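Local atomic coordinates of glycerol-3-phosphate dehydrogenase [NAD(+)] (Dunaliella salina, PDB entry 6IUY), a protein that probably reduces dihydroxyacetone phosphate to glycerol 3-phosphate with NADH and, through an additional phosphatase domain, enables direct conversion to glycerol. Residues C39-T47 with R109-I118; D206-Q215 with P234-W242. All blocks are in the same frame, centred on the assembly; numbering follows the deposited sequence.

Contact 1. Residues C39-T47 with R109-I118; sequences CFDVDRTVT and RLVPGVENLI. With MG (magnesium ion), chain F.
The backbone amide of Val111 meets the carbonyl of Val46 in the loop that follows strand 37-40, where Asp41, Asp43 and Thr45 fit the DxDx(T/V) motif of haloacid dehalogenase-like phosphatases. The motif's metal role is explicit: Asp41 OD2 and Asp43 O each sit 2.1 Å from the magnesium ion. Hydrogen bonding joins the segments once, from Val111 N to Val46 O at 3.0 Å with an N-H...O angle of 162°. Leu110 CA adds a C-H...O contact to that oxygen, beside a single beta bridge between Thr47 and Leu110. Within the loop, Val42 O takes N-H groups from Thr45, Val46 and Thr47, so one carbonyl ties all three to Val42.

Apolar packing joins the strand end to helix 114-118. With CG anti to its carbonyl carbon (chi1 -75°), Phe40 faces the helix: Ile118 CG1 lies over one ring face near the rim, and Leu117 CD2 meets the edge 3.9 Å from CZ. Val46 CG2 lies 4.2 Å from Val114 CG2.

Arg109, bent at chi3, brings its guanidinium obliquely to the Thr47 methyl, while NH2 bonds to Ser51 OG. A glycine in place of Thr47 would probably open a gap beside that guanidinium, leaving Ser51 to hold it. Thr47 OG1 is buried without a polar partner in the model, whereas Thr45 O, bonded to Tyr247 OH, has Val111 CG2 3.5 Å away.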
loop_
_atom_site.group_PDB
_atom_site.type_symbol
_atom_site.label_atom_id
_atom_site.label_comp_id
_atom_site.label_asym_id
_atom_site.label_seq_id
_atom_site.Cartn_x
_atom_site.Cartn_y
_atom_site.Cartn_z
ATOM N N CYS A 39 -31.492 25.607 3.648
ATOM C CA CYS A 39 -31.458 26.547 4.773
ATOM C C CYS A 39 -32.865 26.945 5.239
ATOM O O CYS A 39 -33.696 27.390 4.439
ATOM C CB CYS A 39 -30.659 27.788 4.393
ATOM S SG CYS A 39 -29.017 27.411 3.754
ATOM N N PHE A 40 -33.134 26.781 6.531
ATOM C CA PHE A 40 -34.463 27.078 7.044
ATOM C C PHE A 40 -34.453 28.356 7.875
ATOM O O PHE A 40 -33.595 28.535 8.749
ATOM C CB PHE A 40 -35.002 25.925 7.898
ATOM C CG PHE A 40 -35.458 24.731 7.107
ATOM C CD1 PHE A 40 -34.538 23.865 6.533
ATOM C CD2 PHE A 40 -36.808 24.448 6.972
ATOM C CE1 PHE A 40 -34.957 22.757 5.812
ATOM C CE2 PHE A 40 -37.238 23.343 6.253
ATOM C CZ PHE A 40 -36.312 22.494 5.670
ATOM N N ASP A 41 -35.416 29.232 7.612
ATOM C CA ASP A 41 -35.676 30.347 8.510
ATOM C C ASP A 41 -36.302 29.749 9.749
ATOM O O ASP A 41 -36.963 28.722 9.652
ATOM C CB ASP A 41 -36.598 31.384 7.869
ATOM C CG ASP A 41 -37.004 32.494 8.836
ATOM O OD1 ASP A 41 -36.117 33.179 9.402
ATOM O OD2 ASP A 41 -38.219 32.659 9.040
ATOM N N VAL A 42 -36.082 30.359 10.912
ATOM C CA VAL A 42 -36.676 29.871 12.153
ATOM C C VAL A 42 -38.124 30.331 12.318
ATOM O O VAL A 42 -39.065 29.524 12.282
ATOM C CB VAL A 42 -35.868 30.338 13.375
ATOM C CG1 VAL A 42 -36.631 30.066 14.655
ATOM C CG2 VAL A 42 -34.523 29.646 13.407
ATOM N N ASP A 43 -38.288 31.644 12.475
ATOM C CA ASP A 43 -39.581 32.259 12.775
ATOM C C ASP A 43 -40.662 32.058 11.709
ATOM O O ASP A 43 -40.612 32.642 10.621
ATOM C CB ASP A 43 -39.379 33.753 13.030
ATOM C CG ASP A 43 -38.529 34.014 14.259
ATOM O OD1 ASP A 43 -37.331 34.346 14.107
ATOM O OD2 ASP A 43 -39.058 33.859 15.377
ATOM N N ARG A 44 -41.635 31.221 12.066
ATOM C CA ARG A 44 -42.835 30.907 11.279
ATOM C C ARG A 44 -42.589 29.995 10.073
ATOM O O ARG A 44 -43.493 29.795 9.252
ATOM C CB ARG A 44 -43.534 32.192 10.826
ATOM C CG ARG A 44 -44.267 32.903 11.953
ATOM C CD ARG A 44 -45.000 34.137 11.432
ATOM N NE ARG A 44 -45.100 35.199 12.432
ATOM C CZ ARG A 44 -44.094 36.003 12.763
ATOM N NH1 ARG A 44 -42.907 35.860 12.184
ATOM N NH2 ARG A 44 -44.271 36.946 13.681
ATOM N N THR A 45 -41.390 29.419 9.971
ATOM C CA THR A 45 -41.185 28.345 9.003
ATOM C C THR A 45 -40.854 27.050 9.740
ATOM O O THR A 45 -41.355 25.985 9.387
ATOM C CB THR A 45 -40.073 28.666 7.992
ATOM O OG1 THR A 45 -38.819 28.189 8.489
ATOM C CG2 THR A 45 -40.006 30.154 7.726
ATOM N N VAL A 46 -40.033 27.148 10.781
ATOM C CA VAL A 46 -39.726 25.999 11.634
ATOM C C VAL A 46 -40.532 26.033 12.925
ATOM O O VAL A 46 -40.959 24.994 13.434
ATOM C CB VAL A 46 -38.219 25.938 11.973
ATOM C CG1 VAL A 46 -37.969 25.068 13.190
ATOM C CG2 VAL A 46 -37.428 25.435 10.771
ATOM N N THR A 47 -40.730 27.231 13.463
ATOM C CA THR A 47 -41.538 27.390 14.663
ATOM C C THR A 47 -42.957 27.861 14.317
ATOM O O THR A 47 -43.154 28.657 13.388
ATOM C CB THR A 47 -40.891 28.391 15.651
ATOM O OG1 THR A 47 -39.516 28.050 15.847
ATOM C CG2 THR A 47 -41.620 28.385 16.987
ATOM N N ARG A 109 -42.675 23.836 19.913
ATOM C CA ARG A 109 -42.699 25.044 19.106
ATOM C C ARG A 109 -42.663 24.781 17.613
ATOM O O ARG A 109 -42.720 25.716 16.815
ATOM C CB ARG A 109 -41.513 25.937 19.477
ATOM C CG ARG A 109 -41.420 26.297 20.946
ATOM C CD ARG A 109 -40.422 27.420 21.118
ATOM N NE ARG A 109 -40.607 28.421 20.070
ATOM C CZ ARG A 109 -39.784 29.439 19.840
ATOM N NH1 ARG A 109 -38.698 29.601 20.588
ATOM N NH2 ARG A 109 -40.047 30.292 18.853
ATOM N N LEU A 110 -42.572 23.515 17.230
ATOM C CA LEU A 110 -42.229 23.195 15.857
ATOM C C LEU A 110 -43.446 22.877 15.003
ATOM O O LEU A 110 -44.330 22.131 15.414
ATOM C CB LEU A 110 -41.241 22.031 15.828
ATOM C CG LEU A 110 -39.974 22.300 16.639
ATOM C CD1 LEU A 110 -40.239 22.066 18.127
ATOM C CD2 LEU A 110 -38.838 21.425 16.155
ATOM N N VAL A 111 -43.477 23.454 13.808
ATOM C CA VAL A 111 -44.560 23.201 12.875
ATOM C C VAL A 111 -44.607 21.712 12.531
ATOM O O VAL A 111 -43.563 21.070 12.362
ATOM C CB VAL A 111 -44.401 24.047 11.603
ATOM C CG1 VAL A 111 -44.030 25.478 11.977
ATOM C CG2 VAL A 111 -43.334 23.478 10.727
ATOM N N PRO A 112 -45.818 21.138 12.467
ATOM C CA PRO A 112 -45.884 19.700 12.193
ATOM C C PRO A 112 -45.246 19.345 10.850
ATOM O O PRO A 112 -45.319 20.121 9.894
ATOM C CB PRO A 112 -47.397 19.395 12.204
ATOM C CG PRO A 112 -48.084 20.721 12.184
ATOM C CD PRO A 112 -47.137 21.703 12.804
ATOM N N GLY A 113 -44.596 18.186 10.810
ATOM C CA GLY A 113 -43.953 17.703 9.610
ATOM C C GLY A 113 -42.536 18.214 9.379
ATOM O O GLY A 113 -41.850 17.725 8.479
ATOM N N VAL A 114 -42.084 19.182 10.170
ATOM C CA VAL A 114 -40.792 19.787 9.879
ATOM C C VAL A 114 -39.642 18.944 10.442
ATOM O O VAL A 114 -38.596 18.828 9.806
ATOM C CB VAL A 114 -40.695 21.235 10.412
ATOM C CG1 VAL A 114 -40.505 21.255 11.936
ATOM C CG2 VAL A 114 -39.561 21.970 9.706
ATOM N N GLU A 115 -39.847 18.346 11.614
ATOM C CA GLU A 115 -38.878 17.404 12.170
ATOM C C GLU A 115 -38.670 16.221 11.232
ATOM O O GLU A 115 -37.538 15.842 10.952
ATOM C CB GLU A 115 -39.322 16.897 13.539
ATOM C CG GLU A 115 -39.751 17.985 14.501
ATOM C CD GLU A 115 -40.265 17.416 15.808
ATOM O OE1 GLU A 115 -39.492 16.707 16.495
ATOM O OE2 GLU A 115 -41.447 17.662 16.137
ATOM N N ASN A 116 -39.761 15.646 10.737
ATOM C CA ASN A 116 -39.660 14.555 9.769
ATOM C C ASN A 116 -38.943 14.977 8.488
ATOM O O ASN A 116 -38.206 14.192 7.901
ATOM C CB ASN A 116 -41.048 13.992 9.406
ATOM C CG ASN A 116 -41.667 13.196 10.528
ATOM O OD1 ASN A 116 -40.995 12.835 11.494
ATOM N ND2 ASN A 116 -42.964 12.909 10.408
ATOM N N LEU A 117 -39.176 16.207 8.037
ATOM C CA LEU A 117 -38.530 16.685 6.821
ATOM C C LEU A 117 -37.027 16.884 7.018
ATOM O O LEU A 117 -36.219 16.479 6.177
ATOM C CB LEU A 117 -39.160 17.990 6.358
ATOM C CG LEU A 117 -38.372 18.707 5.267
ATOM C CD1 LEU A 117 -38.143 17.788 4.086
ATOM C CD2 LEU A 117 -39.133 19.946 4.830
ATOM N N ILE A 118 -36.650 17.509 8.126
ATOM C CA ILE A 118 -35.249 17.796 8.368
ATOM C C ILE A 118 -34.481 16.480 8.590
ATOM O O ILE A 118 -33.376 16.313 8.072
ATOM C CB ILE A 118 -35.081 18.780 9.559
ATOM C CG1 ILE A 118 -35.485 20.193 9.105
ATOM C CG2 ILE A 118 -33.641 18.792 10.060
ATOM C CD1 ILE A 118 -35.619 21.226 10.224
HETATM MG MG MG F . -39.735 34.127 9.424
#

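Contact 2. Residues D206-Q215 with P234-W242; sequences DGFSDLEAMQ and PAVASQADW. With MG (magnesium ion), chain F.
Val236 packs against both Phe208 and the backbone that leads into helix 208-215. Its CB stands 4.3 Å from the centroid of the Phe208 ring and only 5° off the ring normal, a CH-pi contact over the centre of the face; Ala235 CB meets the same ring at its edge, 3.7 Å from CZ. The two methyls of Val236 reach the backbone: CG1 lies 3.3 Å from Asp206 O, and CG2 is equally near Gly207 O.

Leu211, one turn on from Phe208, also faces helix 234-238. Its CG is anti to the backbone N, which carries the branch across to Gln239; CD1 is 4.0 Å from Gln239 CB, CD2 touches OE1, and the side chains cross at about a right angle.

Gln239 also meets Gln215, their amide planes turned 46° apart. NE2 faces NE2 at 3.2 Å, two donors, so this is contact without a hydrogen bond. Further along, Met214 SD abuts Asp241 OD2, an oxygen that accepts from Phe224 N.

The helix segments run nearly parallel, 21° apart with axes 9.7 Å apart, each following a strand of the central parallel sheet. At the start of the first, Gly207 N donates to Asp210 OD2 (2.7 Å) and Asp206 OD1 binds magnesium; aspartates so placed after a sheet strand are consistent with the fourth conserved motif of the haloacid dehalogenase fold.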
loop_
_atom_site.group_PDB
_atom_site.type_symbol
_atom_site.label_atom_id
_atom_site.label_comp_id
_atom_site.label_asym_id
_atom_site.label_seq_id
_atom_site.Cartn_x
_atom_site.Cartn_y
_atom_site.Cartn_z
ATOM N N ASP A 206 -40.594 32.234 5.278
ATOM C CA ASP A 206 -41.844 32.980 5.122
ATOM C C ASP A 206 -41.640 34.471 4.810
ATOM O O ASP A 206 -42.366 35.052 4.005
ATOM C CB ASP A 206 -42.710 32.833 6.386
ATOM C CG ASP A 206 -42.010 33.323 7.655
ATOM O OD1 ASP A 206 -40.813 33.011 7.848
ATOM O OD2 ASP A 206 -42.667 34.015 8.471
ATOM N N GLY A 207 -40.654 35.090 5.448
ATOM C CA GLY A 207 -40.502 36.534 5.382
ATOM C C GLY A 207 -39.848 37.073 4.127
ATOM O O GLY A 207 -39.581 36.328 3.177
ATOM N N PHE A 208 -39.606 38.383 4.129
ATOM C CA PHE A 208 -38.875 39.049 3.055
ATOM C C PHE A 208 -37.368 38.823 3.193
ATOM O O PHE A 208 -36.634 38.853 2.210
ATOM C CB PHE A 208 -39.185 40.553 3.044
ATOM C CG PHE A 208 -40.514 40.895 2.422
ATOM C CD1 PHE A 208 -40.607 41.165 1.062
ATOM C CD2 PHE A 208 -41.669 40.941 3.192
ATOM C CE1 PHE A 208 -41.827 41.476 0.479
ATOM C CE2 PHE A 208 -42.895 41.255 2.616
ATOM C CZ PHE A 208 -42.972 41.523 1.256
ATOM N N SER A 209 -36.910 38.603 4.421
ATOM C CA SER A 209 -35.501 38.295 4.659
ATOM C C SER A 209 -35.122 37.005 3.931
ATOM O O SER A 209 -33.976 36.831 3.521
ATOM C CB SER A 209 -35.213 38.168 6.160
ATOM O OG SER A 209 -36.044 37.185 6.760
ATOM N N ASP A 210 -36.099 36.113 3.765
ATOM C CA ASP A 210 -35.869 34.807 3.149
ATOM C C ASP A 210 -35.804 34.918 1.630
ATOM O O ASP A 210 -34.962 34.296 0.974
ATOM C CB ASP A 210 -36.968 33.837 3.575
ATOM C CG ASP A 210 -37.142 33.791 5.086
ATOM O OD1 ASP A 210 -36.122 33.658 5.801
ATOM O OD2 ASP A 210 -38.294 33.886 5.565
ATOM N N LEU A 211 -36.707 35.718 1.073
ATOM C CA LEU A 211 -36.676 36.043 -0.343
ATOM C C LEU A 211 -35.359 36.697 -0.674
ATOM O O LEU A 211 -34.773 36.460 -1.730
ATOM C CB LEU A 211 -37.824 36.977 -0.710
ATOM C CG LEU A 211 -37.781 37.527 -2.131
ATOM C CD1 LEU A 211 -37.990 36.389 -3.114
ATOM C CD2 LEU A 211 -38.834 38.609 -2.309
ATOM N N GLU A 212 -34.898 37.535 0.244
ATOM C CA GLU A 212 -33.645 38.249 0.065
ATOM C C GLU A 212 -32.482 37.272 -0.106
ATOM O O GLU A 212 -31.557 37.536 -0.881
ATOM C CB GLU A 212 -33.398 39.185 1.257
ATOM C CG GLU A 212 -32.237 40.143 1.068
ATOM C CD GLU A 212 -30.885 39.513 1.373
ATOM O OE1 GLU A 212 -30.768 38.797 2.396
ATOM O OE2 GLU A 212 -29.942 39.746 0.587
ATOM N N ALA A 213 -32.542 36.144 0.609
ATOM C CA ALA A 213 -31.496 35.116 0.549
ATOM C C ALA A 213 -31.146 34.738 -0.880
ATOM O O ALA A 213 -29.997 34.451 -1.164
ATOM C CB ALA A 213 -31.912 33.883 1.322
ATOM N N MET A 214 -32.128 34.765 -1.778
ATOM C CA MET A 214 -31.896 34.490 -3.196
ATOM C C MET A 214 -31.643 35.737 -4.041
ATOM O O MET A 214 -30.705 35.772 -4.842
ATOM C CB MET A 214 -33.081 33.743 -3.812
ATOM C CG MET A 214 -32.932 33.660 -5.331
ATOM S SD MET A 214 -34.402 33.183 -6.256
ATOM C CE MET A 214 -33.885 33.569 -7.938
ATOM N N GLN A 215 -32.502 36.741 -3.881
ATOM C CA GLN A 215 -32.476 37.950 -4.716
ATOM C C GLN A 215 -31.280 38.870 -4.473
ATOM O O GLN A 215 -30.777 39.491 -5.406
ATOM C CB GLN A 215 -33.757 38.756 -4.507
ATOM C CG GLN A 215 -35.019 38.120 -5.061
ATOM C CD GLN A 215 -36.260 38.862 -4.607
ATOM O OE1 GLN A 215 -36.177 39.798 -3.808
ATOM N NE2 GLN A 215 -37.420 38.447 -5.108
ATOM N N PRO A 234 -48.792 37.254 0.978
ATOM C CA PRO A 234 -48.963 37.263 -0.483
ATOM C C PRO A 234 -47.837 37.946 -1.258
ATOM O O PRO A 234 -47.576 37.539 -2.388
ATOM C CB PRO A 234 -50.280 38.029 -0.669
ATOM C CG PRO A 234 -51.058 37.715 0.559
ATOM C CD PRO A 234 -50.037 37.632 1.675
ATOM N N ALA A 235 -47.190 38.958 -0.682
ATOM C CA ALA A 235 -46.194 39.721 -1.432
ATOM C C ALA A 235 -44.878 38.954 -1.546
ATOM O O ALA A 235 -44.193 39.032 -2.571
ATOM C CB ALA A 235 -45.964 41.082 -0.793
ATOM N N VAL A 236 -44.529 38.207 -0.499
ATOM C CA VAL A 236 -43.319 37.394 -0.532
ATOM C C VAL A 236 -43.568 36.056 -1.230
ATOM O O VAL A 236 -42.682 35.528 -1.906
ATOM C CB VAL A 236 -42.767 37.144 0.879
ATOM C CG1 VAL A 236 -43.898 37.011 1.880
ATOM C CG2 VAL A 236 -41.872 35.915 0.891
ATOM N N ALA A 237 -44.777 35.521 -1.079
ATOM C CA ALA A 237 -45.156 34.282 -1.749
ATOM C C ALA A 237 -45.078 34.411 -3.272
ATOM O O ALA A 237 -44.789 33.433 -3.974
ATOM C CB ALA A 237 -46.546 33.871 -1.335
ATOM N N SER A 238 -45.324 35.625 -3.769
ATOM C CA SER A 238 -45.460 35.894 -5.203
ATOM C C SER A 238 -44.160 35.741 -5.978
ATOM O O SER A 238 -44.161 35.229 -7.095
ATOM C CB SER A 238 -46.006 37.304 -5.427
ATOM O OG SER A 238 -47.055 37.584 -4.520
ATOM N N GLN A 239 -43.055 36.201 -5.399
ATOM C CA GLN A 239 -41.757 36.070 -6.054
ATOM C C GLN A 239 -41.045 34.763 -5.660
ATOM O O GLN A 239 -39.928 34.500 -6.097
ATOM C CB GLN A 239 -40.874 37.283 -5.737
ATOM C CG GLN A 239 -41.389 38.598 -6.321
ATOM C CD GLN A 239 -40.405 39.754 -6.147
ATOM O OE1 GLN A 239 -40.469 40.501 -5.164
ATOM N NE2 GLN A 239 -39.496 39.909 -7.110
ATOM N N ALA A 240 -41.706 33.942 -4.848
ATOM C CA ALA A 240 -41.138 32.661 -4.438
ATOM C C ALA A 240 -41.073 31.686 -5.603
ATOM O O ALA A 240 -41.905 31.727 -6.517
ATOM C CB ALA A 240 -41.947 32.062 -3.298
ATOM N N ASP A 241 -40.086 30.797 -5.558
ATOM C CA ASP A 241 -39.898 29.788 -6.591
ATOM C C ASP A 241 -40.873 28.636 -6.423
ATOM O O ASP A 241 -41.033 27.801 -7.317
ATOM C CB ASP A 241 -38.465 29.258 -6.558
ATOM C CG ASP A 241 -37.489 30.180 -7.237
ATOM O OD1 ASP A 241 -37.823 30.684 -8.328
ATOM O OD2 ASP A 241 -36.388 30.396 -6.686
ATOM N N TRP A 242 -41.525 28.593 -5.272
ATOM C CA TRP A 242 -42.402 27.483 -4.949
ATOM C C TRP A 242 -43.102 27.826 -3.639
ATOM O O TRP A 242 -42.449 28.138 -2.650
ATOM C CB TRP A 242 -41.589 26.180 -4.852
ATOM C CG TRP A 242 -42.371 24.931 -4.592
ATOM C CD1 TRP A 242 -43.723 24.812 -4.486
ATOM C CD2 TRP A 242 -41.838 23.610 -4.405
ATOM N NE1 TRP A 242 -44.069 23.502 -4.243
ATOM C CE2 TRP A 242 -42.931 22.746 -4.186
ATOM C CE3 TRP A 242 -40.547 23.076 -4.399
ATOM C CZ2 TRP A 242 -42.769 21.378 -3.968
ATOM C CZ3 TRP A 242 -40.390 21.726 -4.176
ATOM C CH2 TRP A 242 -41.495 20.889 -3.969
HETATM MG MG MG F . -39.735 34.127 9.424
#

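In the fold
Contacts 1 and 2 follow one another along the chain and have centres about 17 Å apart, yet they converge on one magnesium ion. Their first segments leave the C-terminal ends of neighbouring parallel strands, 37-40 and 201-205, and bring in its three protein ligands. Asp206 OD1 of contact 2 lies 2.9 Å from Asp41 OD2 and 2.8 Å from Asp43 O of contact 1, close because all three oxygens bind the metal. Lys185 provides a second link, forming salt bridges with Asp41 OD1 and Asp210 OD1. The site belongs to the haloacid dehalogenase-like domain, consistent with the phosphatase step, whereas NAD and dihydroxyacetone phosphate bind in the dehydrogenase part of the chain.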